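Local coordinates for cell wall binding protein cwp8 (Peptoclostridium difficile, PDB 5J6Q) that probably attaches to the bacterial cell wall through CWB2 domains, as a cell wall protein associated with the S-layer, at residues Asp197-Thr202 / Asn582-Ile587; Ile246-Ser249 / Pro255-Ile258; Lys410-Thr415 / Gly441-Val446. All blocks are in the same frame, centred on the assembly; numbering follows the deposited sequence.

Contact 1 of 3, residues Asp197-Thr202 / Asn582-Ile587; sequences DGIRLT and NAIEKI. With SO4 (sulfate ion), chain F.
I199 and R200 reach from the loop before helix 203-213 to I584 and E585 on helix 581-590. A chi1 of 179° swings CG1 of I199 opposite the backbone N, and the extended chain carries CD1 out to CG2 of I584 at 3.8 Å; the two branched chains meet at a slant. The same CD1 lies 4.2 Å from CG of E585, whose chain runs on extended and accepts a bond on OE2 from ND2 of N582. R200 crosses I584 at about a right angle, NH1 standing 3.8 Å from CG1. Its chain, bent at chi3 (-68°), folds the guanidinium side-on to D197: NE and NH2 both donate in plane to OD2, each at 3.0 Å. That salt bridge fixes the rotation of the group and turns NH1 to I579 O and Q574 OE1, while NH2 adds a weak bond to a sulfate, probably from the crystallisation liquor, that K581 N also holds. D197 OD1 takes the backbone N of I199 nearly straight (2.9 Å) and that of R200 from above the carboxylate plane. These two bonds make an Asx turn and Asx motif, set against a helix that packs on parallel strands 286-289 and 572-575.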
loop_
_atom_site.group_PDB
_atom_site.type_symbol
_atom_site.label_atom_id
_atom_site.label_comp_id
_atom_site.label_asym_id
_atom_site.label_seq_id
_atom_site.Cartn_x
_atom_site.Cartn_y
_atom_site.Cartn_z
ATOM N N ASP A 197 -0.926 6.646 -2.070
ATOM C CA ASP A 197 -1.598 7.715 -2.833
ATOM C C ASP A 197 -0.732 8.409 -3.896
ATOM O O ASP A 197 -1.197 9.366 -4.468
ATOM C CB ASP A 197 -2.108 8.825 -1.859
ATOM C CG ASP A 197 -0.972 9.623 -1.090
ATOM O OD1 ASP A 197 0.249 9.529 -1.488
ATOM O OD2 ASP A 197 -1.295 10.335 -0.133
ATOM N N GLY A 198 0.481 7.966 -4.126
ATOM C CA GLY A 198 1.396 8.725 -4.989
ATOM C C GLY A 198 2.744 9.014 -4.279
ATOM O O GLY A 198 3.821 8.956 -4.868
ATOM N N ILE A 199 2.701 9.284 -2.960
ATOM C CA ILE A 199 3.940 9.579 -2.230
ATOM C C ILE A 199 3.912 8.990 -0.774
ATOM O O ILE A 199 4.944 8.660 -0.236
ATOM C CB ILE A 199 4.166 11.098 -2.343
ATOM C CG1 ILE A 199 5.442 11.519 -1.585
ATOM C CG2 ILE A 199 2.873 11.878 -1.821
ATOM C CD1 ILE A 199 5.946 12.902 -2.006
ATOM N N ARG A 200 2.746 8.802 -0.187
ATOM C CA ARG A 200 2.657 8.193 1.120
ATOM C C ARG A 200 1.896 6.853 1.126
ATOM O O ARG A 200 0.957 6.675 0.390
ATOM C CB ARG A 200 1.876 9.129 2.047
ATOM C CG ARG A 200 2.465 10.532 2.193
ATOM C CD ARG A 200 1.396 11.476 2.868
ATOM N NE ARG A 200 0.224 11.737 2.004
ATOM C CZ ARG A 200 -0.642 12.747 2.197
ATOM N NH1 ARG A 200 -0.476 13.618 3.191
ATOM N NH2 ARG A 200 -1.699 12.882 1.379
ATOM N N LEU A 201 2.297 5.924 1.950
ATOM C CA LEU A 201 1.446 4.757 2.082
ATOM C C LEU A 201 0.127 5.170 2.777
ATOM O O LEU A 201 0.055 6.183 3.458
ATOM C CB LEU A 201 2.115 3.691 2.926
ATOM C CG LEU A 201 3.427 3.120 2.280
ATOM C CD1 LEU A 201 4.252 2.344 3.408
ATOM C CD2 LEU A 201 3.048 2.173 1.125
ATOM N N THR A 202 -0.954 4.373 2.610
ATOM C CA THR A 202 -2.246 4.725 3.271
ATOM C C THR A 202 -2.210 3.916 4.571
ATOM O O THR A 202 -1.220 3.188 4.819
ATOM C CB THR A 202 -3.417 4.211 2.373
ATOM O OG1 THR A 202 -3.163 2.820 2.217
ATOM C CG2 THR A 202 -3.427 4.853 1.012
ATOM N N ASN A 582 -0.277 17.652 -1.799
ATOM C CA ASN A 582 0.538 18.688 -2.485
ATOM C C ASN A 582 1.684 19.364 -1.583
ATOM O O ASN A 582 2.769 19.657 -2.107
ATOM C CB ASN A 582 -0.346 19.758 -2.999
ATOM C CG ASN A 582 -1.004 19.372 -4.324
ATOM O OD1 ASN A 582 -1.838 20.161 -4.804
ATOM N ND2 ASN A 582 -0.721 18.198 -4.970
ATOM N N ALA A 583 1.437 19.588 -0.278
ATOM C CA ALA A 583 2.453 20.194 0.589
ATOM C C ALA A 583 3.558 19.208 0.774
ATOM O O ALA A 583 4.692 19.630 0.801
ATOM C CB ALA A 583 1.890 20.552 1.978
ATOM N N ILE A 584 3.225 17.918 0.939
ATOM C CA ILE A 584 4.248 16.875 1.028
ATOM C C ILE A 584 5.018 16.831 -0.291
ATOM O O ILE A 584 6.267 16.591 -0.295
ATOM C CB ILE A 584 3.641 15.435 1.259
ATOM C CG1 ILE A 584 2.804 15.358 2.579
ATOM C CG2 ILE A 584 4.745 14.324 1.284
ATOM C CD1 ILE A 584 3.294 16.133 3.822
ATOM N N GLU A 585 4.311 17.036 -1.428
ATOM C CA GLU A 585 5.017 16.918 -2.697
ATOM C C GLU A 585 5.925 18.142 -2.796
ATOM O O GLU A 585 7.114 17.961 -3.119
ATOM C CB GLU A 585 4.047 16.819 -3.914
ATOM C CG GLU A 585 3.292 15.493 -3.891
ATOM C CD GLU A 585 2.235 15.407 -4.979
ATOM O OE1 GLU A 585 2.239 14.395 -5.674
ATOM O OE2 GLU A 585 1.389 16.346 -5.110
ATOM N N LYS A 586 5.392 19.311 -2.450
ATOM C CA LYS A 586 6.133 20.585 -2.489
ATOM C C LYS A 586 7.397 20.421 -1.664
ATOM O O LYS A 586 8.467 20.788 -2.135
ATOM C CB LYS A 586 5.286 21.768 -1.894
ATOM C CG LYS A 586 5.730 23.230 -2.329
ATOM C CD LYS A 586 6.439 23.242 -3.775
ATOM C CE LYS A 586 5.498 23.675 -4.918
ATOM N NZ LYS A 586 6.157 23.381 -6.233
ATOM N N ILE A 587 7.284 19.814 -0.445
ATOM C CA ILE A 587 8.396 19.674 0.461
ATOM C C ILE A 587 9.445 18.742 -0.175
ATOM O O ILE A 587 10.643 19.078 -0.220
ATOM C CB ILE A 587 7.924 19.167 1.884
ATOM C CG1 ILE A 587 7.021 20.184 2.607
ATOM C CG2 ILE A 587 9.134 18.908 2.747
ATOM C CD1 ILE A 587 6.415 19.565 3.860
HETATM S S SO4 F . -4.958 15.332 -0.439
HETATM O O1 SO4 F . -5.116 14.654 -1.749
HETATM O O2 SO4 F . -4.895 16.779 -0.594
HETATM O O3 SO4 F . -6.103 15.031 0.426
HETATM O O4 SO4 F . -3.766 14.807 0.169
#

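Contact 2 of 3, residues Ile246-Ser249 / Pro255-Ile258; sequences IVLS and PETI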
loop_
_atom_site.group_PDB
_atom_site.type_symbol
_atom_site.label_atom_id
_atom_site.label_comp_id
_atom_site.label_asym_id
_atom_site.label_seq_id
_atom_site.Cartn_x
_atom_site.Cartn_y
_atom_site.Cartn_z
ATOM N N ILE A 246 2.175 -9.179 -4.082
ATOM C CA ILE A 246 2.880 -8.975 -2.837
ATOM C C ILE A 246 2.566 -10.176 -2.020
ATOM O O ILE A 246 1.381 -10.407 -1.810
ATOM C CB ILE A 246 2.326 -7.673 -2.110
ATOM C CG1 ILE A 246 2.483 -6.452 -2.952
ATOM C CG2 ILE A 246 2.988 -7.505 -0.775
ATOM C CD1 ILE A 246 1.580 -5.277 -2.496
ATOM N N VAL A 247 3.565 -10.896 -1.486
ATOM C CA VAL A 247 3.329 -12.084 -0.703
ATOM C C VAL A 247 3.929 -11.963 0.681
ATOM O O VAL A 247 5.121 -11.698 0.809
ATOM C CB VAL A 247 3.990 -13.286 -1.487
ATOM C CG1 VAL A 247 3.744 -14.605 -0.763
ATOM C CG2 VAL A 247 3.455 -13.340 -2.915
ATOM N N LEU A 248 3.125 -12.188 1.725
ATOM C CA LEU A 248 3.619 -12.112 3.091
ATOM C C LEU A 248 3.619 -13.522 3.653
ATOM O O LEU A 248 2.606 -14.187 3.560
ATOM C CB LEU A 248 2.752 -11.213 3.993
ATOM C CG LEU A 248 2.684 -9.744 3.590
ATOM C CD1 LEU A 248 4.115 -9.222 3.399
ATOM C CD2 LEU A 248 1.853 -9.575 2.336
ATOM N N SER A 249 4.730 -13.967 4.264
ATOM C CA SER A 249 4.819 -15.316 4.814
ATOM C C SER A 249 5.590 -15.380 6.123
ATOM O O SER A 249 6.458 -14.543 6.414
ATOM C CB SER A 249 5.515 -16.258 3.829
ATOM O OG SER A 249 5.243 -15.944 2.474
ATOM N N PRO A 255 0.314 -18.023 4.449
ATOM C CA PRO A 255 0.729 -16.814 3.746
ATOM C C PRO A 255 -0.453 -15.990 3.285
ATOM O O PRO A 255 -1.625 -16.377 3.462
ATOM C CB PRO A 255 1.582 -17.327 2.571
ATOM C CG PRO A 255 1.058 -18.694 2.305
ATOM C CD PRO A 255 0.669 -19.238 3.701
ATOM N N GLU A 256 -0.136 -14.850 2.675
ATOM C CA GLU A 256 -1.160 -13.971 2.166
ATOM C C GLU A 256 -0.628 -13.392 0.920
ATOM O O GLU A 256 0.515 -12.979 0.878
ATOM C CB GLU A 256 -1.535 -12.867 3.218
ATOM C CG GLU A 256 -2.179 -11.646 2.602
ATOM C CD GLU A 256 -2.516 -10.554 3.638
ATOM O OE1 GLU A 256 -1.738 -10.370 4.604
ATOM O OE2 GLU A 256 -3.573 -9.890 3.474
ATOM N N THR A 257 -1.426 -13.333 -0.112
ATOM C CA THR A 257 -0.973 -12.764 -1.357
ATOM C C THR A 257 -1.886 -11.621 -1.759
ATOM O O THR A 257 -3.096 -11.826 -1.831
ATOM C CB THR A 257 -0.919 -13.898 -2.444
ATOM O OG1 THR A 257 0.160 -14.790 -2.123
ATOM C CG2 THR A 257 -0.688 -13.346 -3.793
ATOM N N ILE A 258 -1.330 -10.405 -2.035
ATOM C CA ILE A 258 -2.135 -9.249 -2.442
ATOM C C ILE A 258 -1.749 -8.768 -3.833
ATOM O O ILE A 258 -0.635 -8.306 -4.025
ATOM C CB ILE A 258 -1.932 -8.074 -1.429
ATOM C CG1 ILE A 258 -2.396 -8.506 -0.045
ATOM C CG2 ILE A 258 -2.711 -6.821 -1.925
ATOM C CD1 ILE A 258 -1.779 -7.630 1.078
#
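I246 sits directly across from I258, and L248 comes next to them on the same side of the sheet; these three residues bury more surface here than any others. I246 and I258 form a hydrogen-bonded antiparallel pair. I258 N gives I246 O a short, nearly straight bond of 2.7 Å, whereas the return bond from I246 N reaches I258 O from above the carbonyl plane. On the shared face I246 CB lies 4.3 Å from I258 CB. The CB of I246 also rests 3.6 Å from I258 O, so its contact is partly with the backbone of the partner. L248 sends CD2 back along the sheet to CD1 of I258, at 4.3 Å.

The strands form a beta hairpin, antiparallel, with 164° between the N-to-C directions of these short segments, in the middle of a mixed four-stranded sheet that has 217-224 beside one strand and 186-191 beside the other. L218 of the former touches both I246 and L248, and I190 of the latter touches I258.

L248 pairs with E256 through a second set of bonds, L248 N to E256 O at 2.9 Å and E256 N to L248 O at 3.0 Å. The E256 carboxylate goes to K211 of helix 203-213 in a salt bridge and to Q188. On the other face lies the non-hydrogen-bonded pair V247 and T257: the two side chains stand alongside each other on that face, and T257 OG1 meets V247 CG2 at 3.7 Å.

Contact 3 of 3, residues Lys410-Thr415 / Gly441-Val446; sequences KQLKDT and GAPIIV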
loop_
_atom_site.group_PDB
_atom_site.type_symbol
_atom_site.label_atom_id
_atom_site.label_comp_id
_atom_site.label_asym_id
_atom_site.label_seq_id
_atom_site.Cartn_x
_atom_site.Cartn_y
_atom_site.Cartn_z
ATOM N N LYS A 410 11.182 24.498 35.959
ATOM C CA LYS A 410 11.923 24.077 37.147
ATOM C C LYS A 410 12.303 22.589 37.153
ATOM O O LYS A 410 13.327 22.240 37.745
ATOM C CB LYS A 410 11.105 24.410 38.391
ATOM C CG LYS A 410 11.175 25.877 38.761
ATOM C CD LYS A 410 10.763 26.081 40.228
ATOM C CE LYS A 410 9.679 27.126 40.359
ATOM N NZ LYS A 410 8.576 26.680 41.267
ATOM N N GLN A 411 11.484 21.716 36.507
ATOM C CA GLN A 411 11.746 20.274 36.406
ATOM C C GLN A 411 12.917 19.980 35.455
ATOM O O GLN A 411 13.339 18.829 35.334
ATOM C CB GLN A 411 10.519 19.523 35.884
ATOM C CG GLN A 411 9.339 19.554 36.821
ATOM C CD GLN A 411 9.465 18.477 37.879
ATOM O OE1 GLN A 411 10.455 17.673 37.913
ATOM N NE2 GLN A 411 8.452 18.414 38.737
ATOM N N LEU A 412 13.429 20.985 34.791
ATOM C CA LEU A 412 14.560 20.810 33.880
ATOM C C LEU A 412 15.856 21.073 34.677
ATOM O O LEU A 412 15.784 21.651 35.748
ATOM C CB LEU A 412 14.524 21.814 32.679
ATOM C CG LEU A 412 13.265 21.818 31.744
ATOM C CD1 LEU A 412 13.451 22.961 30.703
ATOM C CD2 LEU A 412 13.071 20.456 30.955
ATOM N N LYS A 413 17.019 20.669 34.166
ATOM C CA LYS A 413 18.288 20.952 34.823
ATOM C C LYS A 413 18.721 22.405 34.504
ATOM O O LYS A 413 18.699 22.789 33.336
ATOM C CB LYS A 413 19.356 19.964 34.330
ATOM C CG LYS A 413 19.039 18.516 34.690
ATOM C CD LYS A 413 19.174 17.597 33.479
ATOM C CE LYS A 413 20.615 17.243 33.188
ATOM N NZ LYS A 413 21.302 18.315 32.411
ATOM N N ASP A 414 19.107 23.201 35.531
ATOM C CA ASP A 414 19.540 24.597 35.396
ATOM C C ASP A 414 20.840 24.777 34.606
ATOM O O ASP A 414 21.276 25.904 34.396
ATOM C CB ASP A 414 19.745 25.196 36.790
ATOM C CG ASP A 414 20.576 24.301 37.687
ATOM O OD1 ASP A 414 20.054 23.866 38.732
ATOM O OD2 ASP A 414 21.751 24.026 37.334
ATOM N N THR A 415 21.459 23.689 34.174
ATOM C CA THR A 415 22.713 23.730 33.429
ATOM C C THR A 415 22.520 24.201 31.982
ATOM O O THR A 415 23.467 24.147 31.188
ATOM C CB THR A 415 23.308 22.325 33.458
ATOM O OG1 THR A 415 22.257 21.396 33.158
ATOM C CG2 THR A 415 23.904 21.989 34.817
ATOM N N GLY A 441 17.498 21.280 25.998
ATOM C CA GLY A 441 17.226 21.530 27.406
ATOM C C GLY A 441 16.758 22.955 27.682
ATOM O O GLY A 441 16.642 23.367 28.839
ATOM N N ALA A 442 16.462 23.706 26.615
ATOM C CA ALA A 442 15.979 25.077 26.729
ATOM C C ALA A 442 14.536 25.163 27.176
ATOM O O ALA A 442 13.647 24.541 26.584
ATOM C CB ALA A 442 16.135 25.785 25.406
ATOM N N PRO A 443 14.255 25.872 28.283
ATOM C CA PRO A 443 12.871 25.988 28.708
ATOM C C PRO A 443 12.110 26.916 27.773
ATOM O O PRO A 443 12.687 27.735 27.035
ATOM C CB PRO A 443 12.983 26.540 30.142
ATOM C CG PRO A 443 14.359 27.127 30.217
ATOM C CD PRO A 443 15.188 26.278 29.346
ATOM N N ILE A 444 10.792 26.820 27.851
ATOM C CA ILE A 444 9.962 27.641 27.043
ATOM C C ILE A 444 9.137 28.339 28.061
ATOM O O ILE A 444 8.276 27.718 28.678
ATOM C CB ILE A 444 9.071 26.793 26.087
ATOM C CG1 ILE A 444 9.911 26.207 24.920
ATOM C CG2 ILE A 444 7.951 27.654 25.567
ATOM C CD1 ILE A 444 9.112 25.103 24.160
ATOM N N ILE A 445 9.364 29.633 28.217
ATOM C CA ILE A 445 8.658 30.364 29.236
ATOM C C ILE A 445 7.551 31.083 28.555
ATOM O O ILE A 445 7.781 31.757 27.546
ATOM C CB ILE A 445 9.692 31.322 29.912
ATOM C CG1 ILE A 445 10.867 30.495 30.550
ATOM C CG2 ILE A 445 8.980 32.178 30.952
ATOM C CD1 ILE A 445 10.345 29.442 31.585
ATOM N N VAL A 446 6.376 30.934 29.079
ATOM C CA VAL A 446 5.177 31.545 28.561
ATOM C C VAL A 446 4.919 32.764 29.476
ATOM O O VAL A 446 4.934 32.582 30.696
ATOM C CB VAL A 446 4.060 30.521 28.669
ATOM C CG1 VAL A 446 2.741 31.094 28.163
ATOM C CG2 VAL A 446 4.420 29.249 27.905
HETATM O O HOH W 1 18.283 21.650 30.698
#
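L412 points its side chain across to the turn at G441 and P443, and nearly all of the contact is made by one methyl. Start at CB: it leaves the backbone toward the 441-446 segment but L412 CB is still 4.7 Å from the nearest carbonyl oxygen there, G441 O. CG, placed beside the backbone N (chi1 -58°), comes no closer to that oxygen. The next bond does the work. With chi2 at 176° CD1 continues the chain away from CA and lands against the proline, L412 CD1 being 3.7 Å from P443 CB and equally near P443 CA. P443 CD follows at 4.0 Å from L412 CD1, so the methyl presses broadly on the pyrrolidine. The same L412 CD1 is 3.7 Å from G441 O. CD2, the other branch, stays farther off, with L412 CD2 5.1 Å from G441 O; the leucine as a whole is also packed on P330, L331 and Q334 of helix 329-334.

The arrangement belongs to a parallel sheet flanked by helices in a CWB2 domain, consistent with the toprim fold named for this protein: L412 follows helix 401-410 and leads into strand 418-423, while P443 leads into the neighbouring edge strand 444-447 at the end of a beta-alpha-beta crossover. P443 in turn touches A409 of the helix and A419 of the strand.

Beside the leucine a water links the two backbones, donating to K413 O at 2.9 Å and to G441 O at 3.0 Å. The latter carbonyl therefore has the methyl and the water as neighbours at once. G441 makes the turn at a positive phi of 67°, a conformation that favours glycine. The backbone N of K413 is held by Q334 OE1.

In the fold
Contact 1 spans the others in sequence: 197-202 comes first, both halves of contact 2 follow, then both of contact 3, and 582-587 comes near the C-terminus. Contact 2 and segment 197-202 share the Cwp8 domain 3 range, and helix 203-213, which follows that segment, supplies K211 to the face of the hairpin sheet. The centres of contacts 1 and 2 are 26 Å apart. Contact 3 lies in a CWB2 range, in the parallel sheet that holds 444-447 and 418-423, its centre 36 Å from contact 1 and 50 Å from contact 2. Contact 1 is thus the bridge of the three, joining the domain 3 part to the C-terminal helix beside the parallel sheet of 286-289 and 572-575.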